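ATP-dependent RNA helicase HrpB (Escherichia coli, PDB 6EUD) hydrolyses ATP to ADP and phosphate as a DExH-box NTPase of the DEAH/RHA helicase group, with RNA helicase and single-stranded RNA-binding activity. Local coordinates at residues 639-643 and 702-708; 646-650 and 746-751; 444-450 and 468-472. All coordinates share one frame. Residue numbers count along the deposited sequence, not the author numbering.

Overall arrangement
From the N terminus, the chain first passes through its two helicase modules. Contact 3 then joins the end of helix 433-447 to helix 466-479, closing a loop of 17 residues. Contacts 1 and 2 lie about 63 and 62 Å from it between centres, on the opposite side of the chain's centre. Their segments alternate as 639-643, 646-650, 702-708 and 746-751, so the two cross. Contact 1, closing 58 residues, joins helix 631-646 to the end of helix 696-705; contact 2, closing 95, joins the turn after helix 631-646 to a beta hairpin. They touch through Glu705: its OE1 is 2.6 Å from Gln748 N, its O 2.7 Å from Ala747 N, both probable hydrogen bonds.

Contact 1: 639-643 and 702-708; sequences RLLCA and LDSELPA
The carbonyl of Leu706 accepts two hydrogen bonds from one guanidinium: Arg639 NE to Leu706 O is 2.7 Å, and Arg639 NH2 to Leu706 O is 2.9 Å but weak. Arg639 reaches it with chi1 to chi3 at m, t, p. Arg639 NH2 also forms a long salt bridge, 3.6 Å, to Asp703 OD1. A water bridges the same groups, 3.3 Å from Arg639 NH2 and 2.6 Å from Asp703 OD1, while Asp703 OD2 pairs with Arg691. Leu702 CD2 lies over one guanidinium face, Pro707 C and Ala708 N over the other. Segments 639-643 and 702-705 are helical; Leu706 (phi/psi -129/67) leaves that conformation, and its CA lies 6.6 Å from Arg639 CA, the closest pair. Beyond the polar cluster, Leu706 CD2 packs on Cys642 CB (3.8 Å) and Ala643 CB (4.0 Å), and Leu702 CD2 meets Leu640 CD2 at 3.8 Å. In HrpB's C-terminal region this is buried packing of helix 631-646 against the C-terminal end of helix 696-705, where the chain enters strand 709-711.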
ATOM      1  N   ARG A 639      -2.914  36.344  -0.218  1.00 27.42           N
ATOM      2  CA  ARG A 639      -1.502  36.676  -0.017  1.00 27.18           C
ATOM      3  C   ARG A 639      -0.735  35.513   0.586  1.00 30.61           C
ATOM      4  O   ARG A 639       0.434  35.288   0.242  1.00 36.45           O
ATOM      5  CB  ARG A 639      -1.365  37.913   0.862  1.00 27.31           C
ATOM      6  CG  ARG A 639      -1.732  39.176   0.091  1.00 31.66           C
ATOM      7  CD  ARG A 639      -2.084  40.329   1.020  1.00 31.31           C
ATOM      8  NE  ARG A 639      -0.908  40.712   1.791  1.00 33.01           N
ATOM      9  CZ  ARG A 639      -0.975  41.292   2.978  1.00 38.58           C
ATOM     10  NH1 ARG A 639      -2.164  41.542   3.523  1.00 40.13           N
ATOM     11  NH2 ARG A 639       0.137  41.584   3.632  1.00 42.94           N
ATOM     12  N   LEU A 640      -1.385  34.767   1.483  1.00 30.64           N
ATOM     13  CA  LEU A 640      -0.771  33.563   2.056  1.00 29.02           C
ATOM     14  C   LEU A 640      -0.535  32.484   0.987  1.00 28.09           C
ATOM     15  O   LEU A 640       0.504  31.820   0.980  1.00 26.22           O
ATOM     16  CB  LEU A 640      -1.631  33.014   3.195  1.00 27.39           C
ATOM     17  CG  LEU A 640      -1.525  33.897   4.443  1.00 28.23           C
ATOM     18  CD1 LEU A 640      -2.545  33.481   5.522  1.00 24.24           C
ATOM     19  CD2 LEU A 640      -0.080  33.865   4.972  1.00 23.25           C
ATOM     20  N   LEU A 641      -1.492  32.337   0.075  1.00 22.59           N
ATOM     21  CA  LEU A 641      -1.355  31.401  -1.022  1.00 27.74           C
ATOM     22  C   LEU A 641      -0.174  31.806  -1.893  1.00 31.58           C
ATOM     23  O   LEU A 641       0.636  30.944  -2.257  1.00 36.24           O
ATOM     24  CB  LEU A 641      -2.620  31.337  -1.881  1.00 32.91           C
ATOM     25  CG  LEU A 641      -3.860  30.656  -1.312  1.00 47.51           C
ATOM     26  CD1 LEU A 641      -5.018  30.718  -2.325  1.00 48.68           C
ATOM     27  CD2 LEU A 641      -3.549  29.220  -0.905  1.00 59.15           C
ATOM     28  N   CYS A 642      -0.082  33.103  -2.228  1.00 27.92           N
ATOM     29  CA  CYS A 642       0.982  33.594  -3.117  1.00 28.64           C
ATOM     30  C   CYS A 642       2.361  33.520  -2.475  1.00 28.26           C
ATOM     31  O   CYS A 642       3.316  33.139  -3.138  1.00 35.62           O
ATOM     32  CB  CYS A 642       0.690  35.025  -3.569  1.00 26.30           C
ATOM     33  SG  CYS A 642      -0.728  35.053  -4.687  1.00 30.19           S
ATOM     34  N   ALA A 643       2.460  33.866  -1.193  1.00 27.09           N
ATOM     35  CA  ALA A 643       3.714  33.714  -0.436  1.00 27.29           C
ATOM     36  C   ALA A 643       4.267  32.300  -0.525  1.00 30.88           C
ATOM     37  O   ALA A 643       5.477  32.114  -0.650  1.00 28.74           O
ATOM     38  CB  ALA A 643       3.509  34.091   1.035  1.00 24.86           C
ATOM     39  N   LEU A 702       5.417  38.975   5.744  1.00 38.39           N
ATOM     40  CA  LEU A 702       4.289  39.089   4.831  1.00 32.96           C
ATOM     41  C   LEU A 702       3.888  40.562   4.596  1.00 35.13           C
ATOM     42  O   LEU A 702       3.613  40.968   3.460  1.00 35.33           O
ATOM     43  CB  LEU A 702       3.092  38.295   5.351  1.00 27.62           C
ATOM     44  CG  LEU A 702       1.972  38.151   4.319  1.00 30.30           C
ATOM     45  CD1 LEU A 702       2.432  37.266   3.155  1.00 28.35           C
ATOM     46  CD2 LEU A 702       0.719  37.597   4.952  1.00 33.64           C
ATOM     47  N   ASP A 703       3.870  41.374   5.645  1.00 35.90           N
ATOM     48  CA  ASP A 703       3.511  42.794   5.467  1.00 39.52           C
ATOM     49  C   ASP A 703       4.507  43.527   4.577  1.00 35.03           C
ATOM     50  O   ASP A 703       4.176  44.498   3.906  1.00 37.22           O
ATOM     51  CB  ASP A 703       3.417  43.518   6.812  1.00 39.92           C
ATOM     52  CG  ASP A 703       2.110  43.239   7.537  1.00 46.07           C
ATOM     53  OD1 ASP A 703       1.199  42.645   6.920  1.00 45.74           O
ATOM     54  OD2 ASP A 703       1.985  43.632   8.720  1.00 50.28           O
ATOM     55  N   SER A 704       5.736  43.045   4.572  1.00 35.49           N
ATOM     56  CA  SER A 704       6.797  43.689   3.816  1.00 40.51           C
ATOM     57  C   SER A 704       6.985  43.113   2.399  1.00 40.65           C
ATOM     58  O   SER A 704       7.201  43.866   1.441  1.00 40.51           O
ATOM     59  CB  SER A 704       8.117  43.586   4.585  1.00 41.52           C
ATOM     60  OG  SER A 704       9.164  44.048   3.761  1.00 47.20           O
ATOM     61  N   GLU A 705       6.912  41.789   2.273  1.00 36.02           N
ATOM     62  CA  GLU A 705       7.211  41.139   1.006  1.00 36.26           C
ATOM     63  C   GLU A 705       5.990  41.002   0.111  1.00 33.94           C
ATOM     64  O   GLU A 705       6.122  40.988  -1.112  1.00 30.13           O
ATOM     65  CB  GLU A 705       7.834  39.766   1.242  1.00 39.97           C
ATOM     66  CG  GLU A 705       9.190  39.822   1.914  1.00 49.19           C
ATOM     67  CD  GLU A 705      10.128  40.828   1.251  1.00 60.51           C
ATOM     68  OE1 GLU A 705      10.134  40.924   0.003  1.00 60.02           O
ATOM     69  OE2 GLU A 705      10.869  41.524   1.983  1.00 72.55           O
ATOM     70  N   LEU A 706       4.811  40.891   0.722  1.00 30.65           N
ATOM     71  CA  LEU A 706       3.556  40.898  -0.027  1.00 30.31           C
ATOM     72  C   LEU A 706       2.620  41.926   0.584  1.00 33.10           C
ATOM     73  O   LEU A 706       1.588  41.572   1.146  1.00 30.07           O
ATOM     74  CB  LEU A 706       2.889  39.521  -0.033  1.00 28.15           C
ATOM     75  CG  LEU A 706       3.494  38.416  -0.911  1.00 30.68           C
ATOM     76  CD1 LEU A 706       4.763  37.803  -0.283  1.00 31.25           C
ATOM     77  CD2 LEU A 706       2.452  37.323  -1.161  1.00 30.83           C
ATOM     78  N   PRO A 707       2.987  43.205   0.460  1.00 34.87           N
ATOM     79  CA  PRO A 707       2.285  44.305   1.128  1.00 32.53           C
ATOM     80  C   PRO A 707       0.883  44.520   0.571  1.00 33.68           C
ATOM     81  O   PRO A 707       0.660  44.262  -0.624  1.00 33.52           O
ATOM     82  CB  PRO A 707       3.175  45.517   0.822  1.00 27.17           C
ATOM     83  CG  PRO A 707       3.769  45.186  -0.539  1.00 27.24           C
ATOM     84  CD  PRO A 707       4.015  43.691  -0.493  1.00 26.78           C
ATOM     85  N   ALA A 708      -0.037  44.996   1.411  1.00 32.11           N
ATOM     86  CA  ALA A 708      -1.402  45.250   0.966  1.00 31.64           C
ATOM     87  C   ALA A 708      -1.443  46.449   0.049  1.00 34.93           C
ATOM     88  O   ALA A 708      -2.273  46.501  -0.859  1.00 38.65           O
ATOM     89  CB  ALA A 708      -2.349  45.464   2.161  1.00 30.17           C
TER
HETATM   90  O   HOH W   1      -0.532  44.121   5.587  1.00 54.82           O

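Contact 2: 646-650 and 746-751; sequences WLPEY and IAQGRV
Two turns meet with Trp646 opposite Ala747, their CA atoms 6.4 Å apart. Leu647 (phi/psi -124/60) ends the helical conformation and starts a type I turn to Tyr650. In the partner, Ala747, Gln748 and Gly749 all have positive phi within a type I' turn from Ala747 to Arg750. Val751 is one bump: its CG2 sits over the face of the Trp646 indole, 3.8 Å from the five-membered-ring centroid and 17° off the normal, a CH-pi contact. Ile746 CD1 approaches the same indole at Trp646 CZ3, 4.0 Å away, and Ala747 CB meets Trp646 CB, at the base of that side chain, at 4.0 Å. Val751, Ile746 and Ala747 thus lie beside Trp646. The type I' turn links strands 745-746 and 751-758 in a beta hairpin: Ile746 N bonds Val751 O (3.0 Å), and Arg750 and Val751 both face Ile746 as a classic beta bulge. Leu647, chi1/chi2 m/t, pushes its CD2 between Ala747 CB (4.2 Å), Gln748 CD (3.9 Å) and Arg750 NH1 (3.5 Å). Extended Arg750 (m, t, t) reaches across the 646-650 turn; its NH1 bonds Trp646 O at 2.9 Å and Glu649 OE2 at 2.9 Å, while its NH2 meets Glu649 OE1 at 2.7 Å in the same salt bridge. Farther out, Gln748 NE2 donates to Tyr650 OH at 2.9 Å, near the plane of the phenol ring.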
ATOM      1  N   TRP A 646       5.770  32.122  -4.061  1.00 33.89           N
ATOM      2  CA  TRP A 646       6.851  33.032  -4.426  1.00 34.26           C
ATOM      3  C   TRP A 646       7.968  33.061  -3.385  1.00 33.40           C
ATOM      4  O   TRP A 646       9.109  33.373  -3.719  1.00 34.62           O
ATOM      5  CB  TRP A 646       6.308  34.451  -4.625  1.00 31.28           C
ATOM      6  CG  TRP A 646       5.180  34.525  -5.591  1.00 30.69           C
ATOM      7  CD1 TRP A 646       4.919  33.665  -6.625  1.00 29.07           C
ATOM      8  CD2 TRP A 646       4.136  35.510  -5.607  1.00 30.79           C
ATOM      9  NE1 TRP A 646       3.779  34.064  -7.282  1.00 32.48           N
ATOM     10  CE2 TRP A 646       3.283  35.187  -6.682  1.00 31.63           C
ATOM     11  CE3 TRP A 646       3.844  36.622  -4.820  1.00 31.51           C
ATOM     12  CZ2 TRP A 646       2.155  35.943  -6.980  1.00 30.40           C
ATOM     13  CZ3 TRP A 646       2.717  37.380  -5.127  1.00 32.51           C
ATOM     14  CH2 TRP A 646       1.889  37.030  -6.193  1.00 30.76           C
ATOM     15  N   LEU A 647       7.621  32.754  -2.132  1.00 32.11           N
ATOM     16  CA  LEU A 647       8.587  32.695  -1.037  1.00 35.33           C
ATOM     17  C   LEU A 647       8.537  31.326  -0.349  1.00 39.09           C
ATOM     18  O   LEU A 647       8.272  31.240   0.855  1.00 39.38           O
ATOM     19  CB  LEU A 647       8.332  33.821  -0.023  1.00 32.12           C
ATOM     20  CG  LEU A 647       8.358  35.261  -0.576  1.00 33.60           C
ATOM     21  CD1 LEU A 647       8.101  36.309   0.498  1.00 32.77           C
ATOM     22  CD2 LEU A 647       9.666  35.556  -1.260  1.00 29.18           C
ATOM     23  N   PRO A 648       8.800  30.248  -1.112  1.00 34.67           N
ATOM     24  CA  PRO A 648       8.588  28.889  -0.591  1.00 35.52           C
ATOM     25  C   PRO A 648       9.680  28.467   0.398  1.00 38.32           C
ATOM     26  O   PRO A 648       9.557  27.418   1.007  1.00 38.98           O
ATOM     27  CB  PRO A 648       8.664  28.024  -1.846  1.00 33.60           C
ATOM     28  CG  PRO A 648       9.729  28.757  -2.691  1.00 31.32           C
ATOM     29  CD  PRO A 648       9.435  30.232  -2.446  1.00 31.74           C
ATOM     30  N   GLU A 649      10.743  29.251   0.556  1.00 36.36           N
ATOM     31  CA  GLU A 649      11.748  28.876   1.550  1.00 37.12           C
ATOM     32  C   GLU A 649      11.225  29.078   2.978  1.00 38.34           C
ATOM     33  O   GLU A 649      11.858  28.644   3.928  1.00 38.01           O
ATOM     34  CB  GLU A 649      13.059  29.650   1.353  1.00 35.03           C
ATOM     35  CG  GLU A 649      12.933  31.139   1.486  1.00 36.14           C
ATOM     36  CD  GLU A 649      12.697  31.829   0.147  1.00 39.48           C
ATOM     37  OE1 GLU A 649      13.428  32.799  -0.151  1.00 44.49           O
ATOM     38  OE2 GLU A 649      11.777  31.421  -0.591  1.00 37.13           O
ATOM     39  N   TYR A 650      10.068  29.719   3.135  1.00 38.34           N
ATOM     40  CA  TYR A 650       9.496  29.894   4.475  1.00 39.04           C
ATOM     41  C   TYR A 650       8.303  28.974   4.701  1.00 44.30           C
ATOM     42  O   TYR A 650       7.725  28.446   3.746  1.00 45.55           O
ATOM     43  CB  TYR A 650       9.079  31.345   4.696  1.00 35.04           C
ATOM     44  CG  TYR A 650      10.189  32.307   4.402  1.00 41.03           C
ATOM     45  CD1 TYR A 650      11.265  32.431   5.262  1.00 41.79           C
ATOM     46  CD2 TYR A 650      10.173  33.080   3.248  1.00 37.45           C
ATOM     47  CE1 TYR A 650      12.274  33.310   4.994  1.00 42.15           C
ATOM     48  CE2 TYR A 650      11.175  33.954   2.977  1.00 32.53           C
ATOM     49  CZ  TYR A 650      12.227  34.073   3.847  1.00 38.16           C
ATOM     50  OH  TYR A 650      13.255  34.950   3.561  1.00 39.97           O
ATOM     51  N   ILE A 746       7.535  42.896  -5.885  1.00 31.64           N
ATOM     52  CA  ILE A 746       7.367  42.471  -4.508  1.00 31.48           C
ATOM     53  C   ILE A 746       8.040  41.110  -4.329  1.00 32.97           C
ATOM     54  O   ILE A 746       8.724  40.646  -5.242  1.00 30.09           O
ATOM     55  CB  ILE A 746       5.884  42.387  -4.129  1.00 31.39           C
ATOM     56  CG1 ILE A 746       5.181  41.351  -5.011  1.00 28.21           C
ATOM     57  CG2 ILE A 746       5.235  43.736  -4.285  1.00 28.08           C
ATOM     58  CD1 ILE A 746       3.701  41.272  -4.767  1.00 30.90           C
ATOM     59  N   ALA A 747       7.832  40.476  -3.169  1.00 30.23           N
ATOM     60  CA  ALA A 747       8.324  39.122  -2.900  1.00 30.63           C
ATOM     61  C   ALA A 747       9.844  39.022  -3.073  1.00 30.08           C
ATOM     62  O   ALA A 747      10.329  38.237  -3.876  1.00 34.59           O
ATOM     63  CB  ALA A 747       7.601  38.101  -3.810  1.00 30.57           C
ATOM     64  N   GLN A 748      10.588  39.833  -2.321  1.00 30.70           N
ATOM     65  CA  GLN A 748      12.049  39.880  -2.408  1.00 32.23           C
ATOM     66  C   GLN A 748      12.536  40.100  -3.837  1.00 35.37           C
ATOM     67  O   GLN A 748      13.527  39.497  -4.260  1.00 35.73           O
ATOM     68  CB  GLN A 748      12.660  38.590  -1.820  1.00 32.63           C
ATOM     69  CG  GLN A 748      12.288  38.396  -0.346  1.00 38.91           C
ATOM     70  CD  GLN A 748      12.876  37.148   0.287  1.00 43.24           C
ATOM     71  OE1 GLN A 748      13.750  36.490  -0.282  1.00 52.35           O
ATOM     72  NE2 GLN A 748      12.380  36.803   1.471  1.00 42.25           N
ATOM     73  N   GLY A 749      11.832  40.949  -4.589  1.00 36.34           N
ATOM     74  CA  GLY A 749      12.247  41.267  -5.956  1.00 33.84           C
ATOM     75  C   GLY A 749      11.940  40.216  -7.019  1.00 33.94           C
ATOM     76  O   GLY A 749      12.359  40.327  -8.157  1.00 41.43           O
ATOM     77  N   ARG A 750      11.173  39.200  -6.652  1.00 35.75           N
ATOM     78  CA  ARG A 750      10.926  38.062  -7.533  1.00 37.05           C
ATOM     79  C   ARG A 750       9.737  38.219  -8.490  1.00 35.56           C
ATOM     80  O   ARG A 750       9.658  37.536  -9.515  1.00 35.22           O
ATOM     81  CB  ARG A 750      10.721  36.809  -6.684  1.00 32.34           C
ATOM     82  CG  ARG A 750      11.975  36.340  -5.965  1.00 33.27           C
ATOM     83  CD  ARG A 750      11.670  35.213  -4.965  1.00 33.12           C
ATOM     84  NE  ARG A 750      12.870  34.878  -4.202  1.00 34.82           N
ATOM     85  CZ  ARG A 750      12.924  33.998  -3.207  1.00 37.03           C
ATOM     86  NH1 ARG A 750      11.841  33.315  -2.836  1.00 34.85           N
ATOM     87  NH2 ARG A 750      14.075  33.790  -2.587  1.00 34.49           N
ATOM     88  N   VAL A 751       8.803  39.093  -8.146  1.00 31.54           N
ATOM     89  CA  VAL A 751       7.555  39.172  -8.875  1.00 31.06           C
ATOM     90  C   VAL A 751       7.209  40.602  -9.239  1.00 31.20           C
ATOM     91  O   VAL A 751       6.854  41.403  -8.378  1.00 31.46           O
ATOM     92  CB  VAL A 751       6.390  38.569  -8.053  1.00 35.04           C
ATOM     93  CG1 VAL A 751       5.065  38.694  -8.823  1.00 29.35           C
ATOM     94  CG2 VAL A 751       6.684  37.113  -7.694  1.00 31.22           C
TER

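Contact 3: 444-450 and 468-472; sequences AILEEPP and WQQRS
This is a helix-helix junction in the helical region after the two helicase modules, consistent with the helical-bundle (ratchet-like) domain of DEAH/RHA helicases. One partner is the end of helix 433-447, the other the start of helix 466-479, and the nearest CA atoms are those of Ala444 and Trp468, 5.3 Å apart. Ala444 permits this close approach: its small CB lies 3.5 Å from Trp468 O, 3.7 Å from Arg471 CG and 3.8 Å from Ser472 OG. Ile445 (m, t) places CG1 over the six-membered ring of Trp468, 3.8 Å from its centroid and 9° off the normal, a CH-pi contact. Ala460 of helix 457-462 touches Ile445, Trp468 and Pro450. Glu447, with chi1 m and chi2 t, makes a two-pronged salt bridge with Arg471: Arg471 NE to Glu447 OE1 is 2.6 Å, and Arg471 NH2 to Glu447 OE2 is 3.0 Å. Arg471 NH1 bonds Gln474 farther along its own helix. At Glu448 the backbone leaves the helix (phi/psi -138/75), which turns its carbonyl toward the indole, so that Trp468 NE1 donates to Glu448 O at 2.8 Å. Trp468 takes chi1 m with chi2 near -19°. Pro449 and Pro450 then continue in an extended path, phi/psi -58/151 and -54/154, carrying the chain along the indole edge, where Pro450 CG rests 3.7 Å from Trp468 CH2.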
ATOM      1  N   ALA A 444      -6.844 -18.736  15.947  1.00 32.09           N
ATOM      2  CA  ALA A 444      -6.490 -19.876  15.122  1.00 33.67           C
ATOM      3  C   ALA A 444      -7.514 -20.005  13.983  1.00 34.50           C
ATOM      4  O   ALA A 444      -7.160 -20.296  12.843  1.00 38.49           O
ATOM      5  CB  ALA A 444      -6.412 -21.151  15.959  1.00 32.02           C
ATOM      6  N   ILE A 445      -8.776 -19.739  14.292  1.00 29.85           N
ATOM      7  CA  ILE A 445      -9.823 -19.725  13.279  1.00 34.02           C
ATOM      8  C   ILE A 445      -9.591 -18.676  12.187  1.00 37.71           C
ATOM      9  O   ILE A 445      -9.627 -18.996  10.999  1.00 35.14           O
ATOM     10  CB  ILE A 445     -11.201 -19.472  13.913  1.00 33.03           C
ATOM     11  CG1 ILE A 445     -11.546 -20.630  14.841  1.00 26.60           C
ATOM     12  CG2 ILE A 445     -12.266 -19.318  12.819  1.00 27.23           C
ATOM     13  CD1 ILE A 445     -12.820 -20.431  15.589  1.00 38.25           C
ATOM     14  N   LEU A 446      -9.372 -17.421  12.578  1.00 39.59           N
ATOM     15  CA  LEU A 446      -9.174 -16.348  11.589  1.00 34.79           C
ATOM     16  C   LEU A 446      -7.921 -16.552  10.710  1.00 35.80           C
ATOM     17  O   LEU A 446      -7.891 -16.118   9.562  1.00 38.62           O
ATOM     18  CB  LEU A 446      -9.135 -14.986  12.305  1.00 28.11           C
ATOM     19  CG  LEU A 446     -10.490 -14.631  12.934  1.00 27.64           C
ATOM     20  CD1 LEU A 446     -10.466 -13.336  13.757  1.00 29.05           C
ATOM     21  CD2 LEU A 446     -11.557 -14.535  11.853  1.00 27.22           C
ATOM     22  N   GLU A 447      -6.901 -17.233  11.239  1.00 40.35           N
ATOM     23  CA  GLU A 447      -5.708 -17.620  10.465  1.00 41.19           C
ATOM     24  C   GLU A 447      -5.962 -18.740   9.440  1.00 45.62           C
ATOM     25  O   GLU A 447      -5.318 -18.797   8.393  1.00 43.28           O
ATOM     26  CB  GLU A 447      -4.587 -18.076  11.412  1.00 37.53           C
ATOM     27  CG  GLU A 447      -3.896 -16.965  12.144  1.00 38.84           C
ATOM     28  CD  GLU A 447      -2.810 -17.447  13.113  1.00 45.77           C
ATOM     29  OE1 GLU A 447      -2.554 -18.679  13.259  1.00 44.09           O
ATOM     30  OE2 GLU A 447      -2.195 -16.556  13.733  1.00 46.18           O
ATOM     31  N   GLU A 448      -6.856 -19.664   9.786  1.00 50.24           N
ATOM     32  CA  GLU A 448      -7.187 -20.803   8.929  1.00 49.25           C
ATOM     33  C   GLU A 448      -8.686 -21.006   8.962  1.00 41.26           C
ATOM     34  O   GLU A 448      -9.175 -21.915   9.632  1.00 38.98           O
ATOM     35  CB  GLU A 448      -6.459 -22.070   9.379  1.00 59.21           C
ATOM     36  CG  GLU A 448      -5.909 -22.875   8.223  1.00 77.54           C
ATOM     37  CD  GLU A 448      -4.770 -22.163   7.515  1.00 95.24           C
ATOM     38  OE1 GLU A 448      -3.838 -21.702   8.209  1.00103.86           O
ATOM     39  OE2 GLU A 448      -4.819 -22.045   6.268  1.00104.40           O
ATOM     40  N   PRO A 449      -9.422 -20.127   8.258  1.00 39.53           N
ATOM     41  CA  PRO A 449     -10.892 -20.088   8.259  1.00 38.93           C
ATOM     42  C   PRO A 449     -11.499 -21.412   7.809  1.00 40.67           C
ATOM     43  O   PRO A 449     -10.877 -22.116   7.018  1.00 38.00           O
ATOM     44  CB  PRO A 449     -11.220 -18.967   7.248  1.00 38.70           C
ATOM     45  CG  PRO A 449      -9.969 -18.134   7.178  1.00 36.41           C
ATOM     46  CD  PRO A 449      -8.841 -19.106   7.362  1.00 33.58           C
ATOM     47  N   PRO A 450     -12.708 -21.736   8.290  1.00 45.97           N
ATOM     48  CA  PRO A 450     -13.442 -22.909   7.809  1.00 51.08           C
ATOM     49  C   PRO A 450     -13.569 -22.855   6.294  1.00 56.95           C
ATOM     50  O   PRO A 450     -13.546 -21.758   5.712  1.00 53.09           O
ATOM     51  CB  PRO A 450     -14.820 -22.765   8.461  1.00 49.65           C
ATOM     52  CG  PRO A 450     -14.651 -21.806   9.548  1.00 45.45           C
ATOM     53  CD  PRO A 450     -13.539 -20.890   9.161  1.00 43.15           C
ATOM     54  N   TRP A 468      -6.865 -26.335  14.700  1.00 44.75           N
ATOM     55  CA  TRP A 468      -7.123 -25.099  15.427  1.00 44.33           C
ATOM     56  C   TRP A 468      -6.689 -25.209  16.878  1.00 46.94           C
ATOM     57  O   TRP A 468      -6.079 -24.292  17.430  1.00 43.87           O
ATOM     58  CB  TRP A 468      -8.607 -24.744  15.383  1.00 41.59           C
ATOM     59  CG  TRP A 468      -9.045 -24.177  14.092  1.00 37.05           C
ATOM     60  CD1 TRP A 468      -8.262 -23.618  13.134  1.00 35.46           C
ATOM     61  CD2 TRP A 468     -10.387 -24.125  13.603  1.00 36.33           C
ATOM     62  NE1 TRP A 468      -9.034 -23.206  12.071  1.00 37.29           N
ATOM     63  CE2 TRP A 468     -10.343 -23.508  12.339  1.00 38.53           C
ATOM     64  CE3 TRP A 468     -11.623 -24.533  14.124  1.00 35.41           C
ATOM     65  CZ2 TRP A 468     -11.499 -23.285  11.578  1.00 40.15           C
ATOM     66  CZ3 TRP A 468     -12.766 -24.312  13.370  1.00 35.12           C
ATOM     67  CH2 TRP A 468     -12.696 -23.698  12.111  1.00 39.74           C
ATOM     68  N   GLN A 469      -7.049 -26.327  17.503  1.00 52.59           N
ATOM     69  CA  GLN A 469      -6.626 -26.588  18.872  1.00 53.62           C
ATOM     70  C   GLN A 469      -5.113 -26.535  19.010  1.00 50.08           C
ATOM     71  O   GLN A 469      -4.606 -25.884  19.919  1.00 50.89           O
ATOM     72  CB  GLN A 469      -7.174 -27.921  19.366  1.00 62.08           C
ATOM     73  CG  GLN A 469      -7.069 -28.075  20.850  1.00 80.58           C
ATOM     74  CD  GLN A 469      -8.150 -28.943  21.439  1.00 98.22           C
ATOM     75  OE1 GLN A 469      -9.212 -28.467  21.750  1.00108.84           O
ATOM     76  NE2 GLN A 469      -7.899 -30.226  21.547  1.00103.81           N
ATOM     77  N   GLN A 470      -4.403 -27.142  18.067  1.00 48.17           N
ATOM     78  CA  GLN A 470      -2.951 -27.145  18.091  1.00 50.63           C
ATOM     79  C   GLN A 470      -2.411 -25.727  18.039  1.00 45.89           C
ATOM     80  O   GLN A 470      -1.531 -25.349  18.821  1.00 44.27           O
ATOM     81  CB  GLN A 470      -2.398 -27.964  16.930  1.00 57.98           C
ATOM     82  CG  GLN A 470      -0.896 -28.090  16.965  1.00 73.17           C
ATOM     83  CD  GLN A 470      -0.350 -28.907  15.811  1.00 85.13           C
ATOM     84  OE1 GLN A 470      -0.537 -28.567  14.638  1.00 87.00           O
ATOM     85  NE2 GLN A 470       0.317 -30.009  16.139  1.00 94.56           N
ATOM     86  N   ARG A 471      -2.961 -24.932  17.129  1.00 40.73           N
ATOM     87  CA  ARG A 471      -2.504 -23.563  16.970  1.00 37.47           C
ATOM     88  C   ARG A 471      -2.786 -22.745  18.223  1.00 34.95           C
ATOM     89  O   ARG A 471      -1.949 -21.943  18.643  1.00 34.77           O
ATOM     90  CB  ARG A 471      -3.162 -22.927  15.757  1.00 37.09           C
ATOM     91  CG  ARG A 471      -2.788 -21.493  15.552  1.00 36.52           C
ATOM     92  CD  ARG A 471      -1.288 -21.308  15.390  1.00 34.37           C
ATOM     93  NE  ARG A 471      -1.021 -19.949  14.915  1.00 37.27           N
ATOM     94  CZ  ARG A 471       0.171 -19.359  14.943  1.00 41.42           C
ATOM     95  NH1 ARG A 471       1.221 -19.987  15.464  1.00 43.44           N
ATOM     96  NH2 ARG A 471       0.304 -18.124  14.478  1.00 39.34           N
ATOM     97  N   SER A 472      -3.959 -22.963  18.819  1.00 32.84           N
ATOM     98  CA  SER A 472      -4.334 -22.283  20.057  1.00 40.92           C
ATOM     99  C   SER A 472      -3.323 -22.517  21.173  1.00 41.74           C
ATOM    100  O   SER A 472      -2.898 -21.562  21.838  1.00 37.13           O
ATOM    101  CB  SER A 472      -5.719 -22.733  20.532  1.00 41.65           C
ATOM    102  OG  SER A 472      -6.696 -22.379  19.584  1.00 46.85           O
TER